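Chromosomal replication initiator protein DnaA (Aquifex aeolicus, PDB 1L8Q) probably initiates and regulates chromosomal replication, its ATP-bound form binding the replication origin to start assembly of the initiation complex once per cell cycle. Local coordinates at residues 38-43 against 158-163; 105-110 against 143-148. All coordinates share one frame; numbering follows the deposited sequence.

Contact 1. Residues 38-43 against 158-163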
loop_
_atom_site.group_PDB
_atom_site.type_symbol
_atom_site.label_atom_id
_atom_site.label_comp_id
_atom_site.label_asym_id
_atom_site.label_seq_id
_atom_site.Cartn_x
_atom_site.Cartn_y
_atom_site.Cartn_z
ATOM N N ASN A 38 -24.358 3.837 -7.803
ATOM C CA ASN A 38 -24.210 4.765 -6.708
ATOM C C ASN A 38 -24.511 4.039 -5.430
ATOM O O ASN A 38 -25.611 3.587 -5.231
ATOM C CB ASN A 38 -25.162 5.963 -6.875
ATOM C CG ASN A 38 -24.532 7.294 -6.403
ATOM O OD1 ASN A 38 -23.306 7.399 -6.207
ATOM N ND2 ASN A 38 -25.370 8.309 -6.232
ATOM N N PRO A 39 -23.514 3.886 -4.580
ATOM C CA PRO A 39 -22.181 4.395 -4.846
ATOM C C PRO A 39 -21.300 3.379 -5.544
ATOM O O PRO A 39 -21.680 2.216 -5.724
ATOM C CB PRO A 39 -21.613 4.603 -3.449
ATOM C CG PRO A 39 -22.417 3.709 -2.558
ATOM C CD PRO A 39 -23.596 3.181 -3.297
ATOM N N ILE A 40 -20.114 3.842 -5.931
ATOM C CA ILE A 40 -19.053 2.991 -6.414
ATOM C C ILE A 40 -18.045 2.916 -5.281
ATOM O O ILE A 40 -17.636 3.944 -4.758
ATOM C CB ILE A 40 -18.374 3.619 -7.615
ATOM C CG1 ILE A 40 -19.304 3.638 -8.809
ATOM C CG2 ILE A 40 -17.093 2.869 -7.970
ATOM C CD1 ILE A 40 -18.711 4.331 -9.975
ATOM N N PHE A 41 -17.638 1.705 -4.908
ATOM C CA PHE A 41 -16.694 1.517 -3.810
ATOM C C PHE A 41 -15.532 0.707 -4.332
ATOM O O PHE A 41 -15.666 -0.497 -4.552
ATOM C CB PHE A 41 -17.375 0.754 -2.681
ATOM C CG PHE A 41 -16.587 0.685 -1.429
ATOM C CD1 PHE A 41 -15.490 -0.160 -1.323
ATOM C CD2 PHE A 41 -16.962 1.435 -0.322
ATOM C CE1 PHE A 41 -14.759 -0.233 -0.138
ATOM C CE2 PHE A 41 -16.251 1.357 0.875
ATOM C CZ PHE A 41 -15.152 0.523 0.967
ATOM N N ILE A 42 -14.395 1.363 -4.551
ATOM C CA ILE A 42 -13.213 0.688 -5.053
ATOM C C ILE A 42 -12.275 0.284 -3.922
ATOM O O ILE A 42 -11.993 1.075 -3.045
ATOM C CB ILE A 42 -12.462 1.613 -6.000
ATOM C CG1 ILE A 42 -13.310 1.939 -7.221
ATOM C CG2 ILE A 42 -11.133 0.985 -6.432
ATOM C CD1 ILE A 42 -12.825 3.196 -7.946
ATOM N N TYR A 43 -11.777 -0.948 -3.951
ATOM C CA TYR A 43 -10.830 -1.388 -2.933
ATOM C C TYR A 43 -9.671 -2.229 -3.489
ATOM O O TYR A 43 -9.807 -2.966 -4.473
ATOM C CB TYR A 43 -11.531 -2.121 -1.802
ATOM C CG TYR A 43 -12.101 -3.440 -2.201
ATOM C CD1 TYR A 43 -11.440 -4.629 -1.898
ATOM C CD2 TYR A 43 -13.291 -3.508 -2.882
ATOM C CE1 TYR A 43 -11.958 -5.839 -2.263
ATOM C CE2 TYR A 43 -13.832 -4.707 -3.245
ATOM C CZ TYR A 43 -13.161 -5.880 -2.930
ATOM O OH TYR A 43 -13.712 -7.089 -3.291
ATOM N N GLY A 158 -25.129 -1.393 -1.197
ATOM C CA GLY A 158 -26.235 -1.217 -2.097
ATOM C C GLY A 158 -25.732 -0.796 -3.462
ATOM O O GLY A 158 -26.454 -0.829 -4.453
ATOM N N GLY A 159 -24.474 -0.411 -3.537
ATOM C CA GLY A 159 -23.943 0.044 -4.815
ATOM C C GLY A 159 -23.170 -1.002 -5.595
ATOM O O GLY A 159 -23.631 -2.135 -5.773
ATOM N N ILE A 160 -21.997 -0.611 -6.080
ATOM C CA ILE A 160 -21.116 -1.541 -6.773
ATOM C C ILE A 160 -19.726 -1.571 -6.147
ATOM O O ILE A 160 -19.069 -0.538 -5.989
ATOM C CB ILE A 160 -21.052 -1.255 -8.298
ATOM C CG1 ILE A 160 -20.118 -2.259 -8.984
ATOM C CG2 ILE A 160 -20.617 0.168 -8.580
ATOM C CD1 ILE A 160 -20.471 -2.534 -10.449
ATOM N N LEU A 161 -19.300 -2.759 -5.759
ATOM C CA LEU A 161 -18.004 -2.957 -5.117
ATOM C C LEU A 161 -17.066 -3.598 -6.103
ATOM O O LEU A 161 -17.366 -4.655 -6.634
ATOM C CB LEU A 161 -18.149 -3.905 -3.930
ATOM C CG LEU A 161 -18.625 -3.330 -2.604
ATOM C CD1 LEU A 161 -19.594 -2.204 -2.810
ATOM C CD2 LEU A 161 -19.205 -4.439 -1.701
ATOM N N VAL A 162 -15.917 -2.990 -6.334
ATOM C CA VAL A 162 -14.963 -3.573 -7.263
ATOM C C VAL A 162 -13.529 -3.567 -6.734
ATOM O O VAL A 162 -12.971 -2.528 -6.401
ATOM C CB VAL A 162 -15.009 -2.890 -8.638
ATOM C CG1 VAL A 162 -16.441 -2.665 -9.061
ATOM C CG2 VAL A 162 -14.322 -1.594 -8.584
ATOM N N GLU A 163 -12.943 -4.741 -6.657
ATOM C CA GLU A 163 -11.575 -4.896 -6.218
ATOM C C GLU A 163 -10.637 -4.433 -7.323
ATOM O O GLU A 163 -10.904 -4.638 -8.474
ATOM C CB GLU A 163 -11.326 -6.370 -5.910
ATOM C CG GLU A 163 -9.977 -6.695 -5.328
ATOM C CD GLU A 163 -9.926 -8.116 -4.791
ATOM O OE1 GLU A 163 -10.820 -8.922 -5.175
ATOM O OE2 GLU A 163 -9.013 -8.431 -3.979
#
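I40 and I160 lie side by side on one face of the sheet, CG1 of I40 3.7 Å from CG2 of I160, and I42 CG1 meets V162 CG2 on the same face. F41 and L161 pair on the other, where CB of F41 touches CD1 of L161 at 3.7 Å. Between the faces four backbone bonds alternate in parallel register: I160 N to P39 O and F41 N to I160 O, both 2.9 Å, then V162 N to F41 O at 3.1 Å and Y43 N to V162 O at 3.2 Å.

At the polar edge, chi1 of 68° sets Y43 CG between the backbone N and carbonyl carbon, and the ring reaches over E163, whose CA lies 3.8 Å from the ring centroid, 15° off the normal, a CH-pi contact. Y43 CZ lies 3.5 Å from E163 CB, and the ring meets H141 edge-to-face. An alanine at Y43 would probably leave the backbone and CB of E163 without their aromatic cover and H141 without its partner. Helix 20-31 packs on I40, I160 and V162. The backbone pairing thus fixes strand 160-163 beside 40-43, the strand leading into the P-loop, while apolar side chains pack on both faces.

Contact 2. Residues 105-110 against 143-148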
loop_
_atom_site.group_PDB
_atom_site.type_symbol
_atom_site.label_atom_id
_atom_site.label_comp_id
_atom_site.label_asym_id
_atom_site.label_seq_id
_atom_site.Cartn_x
_atom_site.Cartn_y
_atom_site.Cartn_z
ATOM N N ASP A 105 -11.628 9.226 -0.448
ATOM C CA ASP A 105 -10.543 8.276 -0.586
ATOM C C ASP A 105 -10.139 7.741 0.778
ATOM O O ASP A 105 -10.257 8.445 1.766
ATOM C CB ASP A 105 -9.366 9.009 -1.202
ATOM C CG ASP A 105 -8.408 8.092 -1.926
ATOM O OD1 ASP A 105 -8.579 6.854 -1.871
ATOM O OD2 ASP A 105 -7.453 8.538 -2.597
ATOM N N ASP A 106 -9.665 6.496 0.831
ATOM C CA ASP A 106 -9.193 5.882 2.079
ATOM C C ASP A 106 -10.227 5.774 3.221
ATOM O O ASP A 106 -9.912 6.031 4.388
ATOM C CB ASP A 106 -7.930 6.577 2.573
ATOM C CG ASP A 106 -6.741 6.376 1.631
ATOM O OD1 ASP A 106 -5.893 7.304 1.528
ATOM O OD2 ASP A 106 -6.568 5.339 0.944
ATOM N N VAL A 107 -11.435 5.343 2.874
ATOM C CA VAL A 107 -12.561 5.220 3.806
ATOM C C VAL A 107 -12.262 4.468 5.101
ATOM O O VAL A 107 -12.882 4.694 6.109
ATOM C CB VAL A 107 -13.724 4.563 3.112
ATOM C CG1 VAL A 107 -14.739 4.082 4.118
ATOM C CG2 VAL A 107 -14.346 5.532 2.162
ATOM N N GLN A 108 -11.306 3.583 5.065
ATOM C CA GLN A 108 -10.906 2.823 6.242
ATOM C C GLN A 108 -10.648 3.719 7.441
ATOM O O GLN A 108 -10.867 3.313 8.581
ATOM C CB GLN A 108 -9.612 2.111 5.906
ATOM C CG GLN A 108 -9.313 2.272 4.420
ATOM C CD GLN A 108 -7.933 2.709 4.184
ATOM O OE1 GLN A 108 -7.100 2.573 5.049
ATOM N NE2 GLN A 108 -7.669 3.241 3.015
ATOM N N PHE A 109 -10.135 4.923 7.179
ATOM C CA PHE A 109 -9.767 5.855 8.238
ATOM C C PHE A 109 -10.973 6.524 8.898
ATOM O O PHE A 109 -10.825 7.312 9.822
ATOM C CB PHE A 109 -8.757 6.892 7.724
ATOM C CG PHE A 109 -7.402 6.310 7.418
ATOM C CD1 PHE A 109 -6.708 5.587 8.384
ATOM C CD2 PHE A 109 -6.830 6.465 6.166
ATOM C CE1 PHE A 109 -5.452 5.027 8.096
ATOM C CE2 PHE A 109 -5.589 5.918 5.871
ATOM C CZ PHE A 109 -4.899 5.194 6.838
ATOM N N LEU A 110 -12.164 6.191 8.420
ATOM C CA LEU A 110 -13.398 6.619 9.054
ATOM C C LEU A 110 -13.588 5.929 10.414
ATOM O O LEU A 110 -14.366 6.404 11.242
ATOM C CB LEU A 110 -14.582 6.271 8.160
ATOM C CG LEU A 110 -15.418 7.337 7.455
ATOM C CD1 LEU A 110 -14.701 8.669 7.248
ATOM C CD2 LEU A 110 -15.951 6.780 6.153
ATOM N N GLN A 143 -16.923 -5.239 4.218
ATOM C CA GLN A 143 -17.092 -6.252 5.261
ATOM C C GLN A 143 -15.912 -6.292 6.224
ATOM O O GLN A 143 -15.968 -6.962 7.235
ATOM C CB GLN A 143 -17.279 -7.669 4.650
ATOM C CG GLN A 143 -18.673 -7.954 4.039
ATOM C CD GLN A 143 -19.827 -7.689 5.025
ATOM O OE1 GLN A 143 -20.096 -8.522 5.910
ATOM N NE2 GLN A 143 -20.510 -6.537 4.868
ATOM N N LYS A 144 -14.831 -5.596 5.889
ATOM C CA LYS A 144 -13.651 -5.600 6.731
ATOM C C LYS A 144 -13.439 -4.258 7.392
ATOM O O LYS A 144 -12.456 -4.056 8.106
ATOM C CB LYS A 144 -12.426 -5.987 5.931
ATOM C CG LYS A 144 -12.544 -7.355 5.281
ATOM C CD LYS A 144 -11.218 -8.093 5.275
ATOM C CE LYS A 144 -11.258 -9.298 4.343
ATOM N NZ LYS A 144 -10.864 -8.957 2.937
ATOM N N LEU A 145 -14.350 -3.334 7.139
ATOM C CA LEU A 145 -14.311 -2.059 7.803
ATOM C C LEU A 145 -14.776 -2.164 9.272
ATOM O O LEU A 145 -15.924 -1.861 9.596
ATOM C CB LEU A 145 -15.163 -1.025 7.051
ATOM C CG LEU A 145 -14.645 -0.602 5.677
ATOM C CD1 LEU A 145 -15.608 0.358 4.986
ATOM C CD2 LEU A 145 -13.266 0.019 5.783
ATOM N N ASP A 146 -13.891 -2.600 10.155
ATOM C CA ASP A 146 -14.191 -2.530 11.581
ATOM C C ASP A 146 -14.247 -1.064 11.976
ATOM O O ASP A 146 -13.510 -0.241 11.438
ATOM C CB ASP A 146 -13.107 -3.220 12.405
ATOM C CG ASP A 146 -13.233 -4.729 12.384
ATOM O OD1 ASP A 146 -12.856 -5.346 11.354
ATOM O OD2 ASP A 146 -13.710 -5.381 13.350
ATOM N N GLY A 147 -15.142 -0.731 12.891
ATOM C CA GLY A 147 -15.245 0.629 13.360
ATOM C C GLY A 147 -16.069 1.564 12.505
ATOM O O GLY A 147 -16.231 2.727 12.862
ATOM N N VAL A 148 -16.559 1.101 11.361
ATOM C CA VAL A 148 -17.460 1.938 10.562
ATOM C C VAL A 148 -18.860 1.424 10.784
ATOM O O VAL A 148 -19.077 0.227 10.799
ATOM C CB VAL A 148 -17.119 1.906 9.071
ATOM C CG1 VAL A 148 -18.234 2.533 8.240
ATOM C CG2 VAL A 148 -15.812 2.604 8.820
#
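L145 reaches V107 and Q108 with its two methyl branches, a placement that starts from chi1 of -68°, which puts CG anti to the carbonyl carbon, and chi2 of 177°, which swings CD1 anti to CA. CD1 then meets CG1 of V107 at 3.9 Å, the two side chains crossing at about a right angle. The other branch, CD2, comes up against the backbone of Q108, 3.7 Å from its CA.

A second apolar touch lies further along both segments, where CG2 of V148 stands 3.9 Å from CB of L110. The two leucines thus play different parts: L145 supplies its branch ends, L110 its first side-chain carbon. With 194 Å² buried in all, this is a small meeting of two loops through a few carbon atoms.

Each loop is shaped by its own backbone. Residues 107-110 form a 3-10 segment, in which L110 N bonds V107 O at 2.8 Å. In the other segment, L145 is the centre of an inverse gamma turn, D146 N bonding K144 O at 2.9 Å, and a type II turn runs from L145 to V148, with G147 at positive phi (83°). Q117 adds a polar tie, its NE2 bonding both L110 O and G147 O.

The contact stands just beyond D105 and D106, which belong to the ATP and magnesium sites. L145 also touches S138 of strand 133-138 and F156 of helix 150-157, V107 packs on L136 of that strand, and L110 leans on A73 at the start of helix 73-86.

Overall arrangement
From the N terminus, the chain passes helix 20-31 and enters the sheet at 38-43, opening the larger loop that contact 1 closes when strand 160-163 pairs with it, paired residues lying 120 positions apart. Contact 2 falls wholly within that loop: residues 105-110 leave strand 101-105, helix 114-129 and strand 133-138 follow, and 143-148 return to close the smaller one. Contact 1 therefore ties the edge strand to the sheet of the AAA+ region, whereas contact 2 joins two loops that follow neighbouring strands. Their centres lie 13 Å apart, and they meet directly where F41 CZ packs 4.0 Å from L145 CD1.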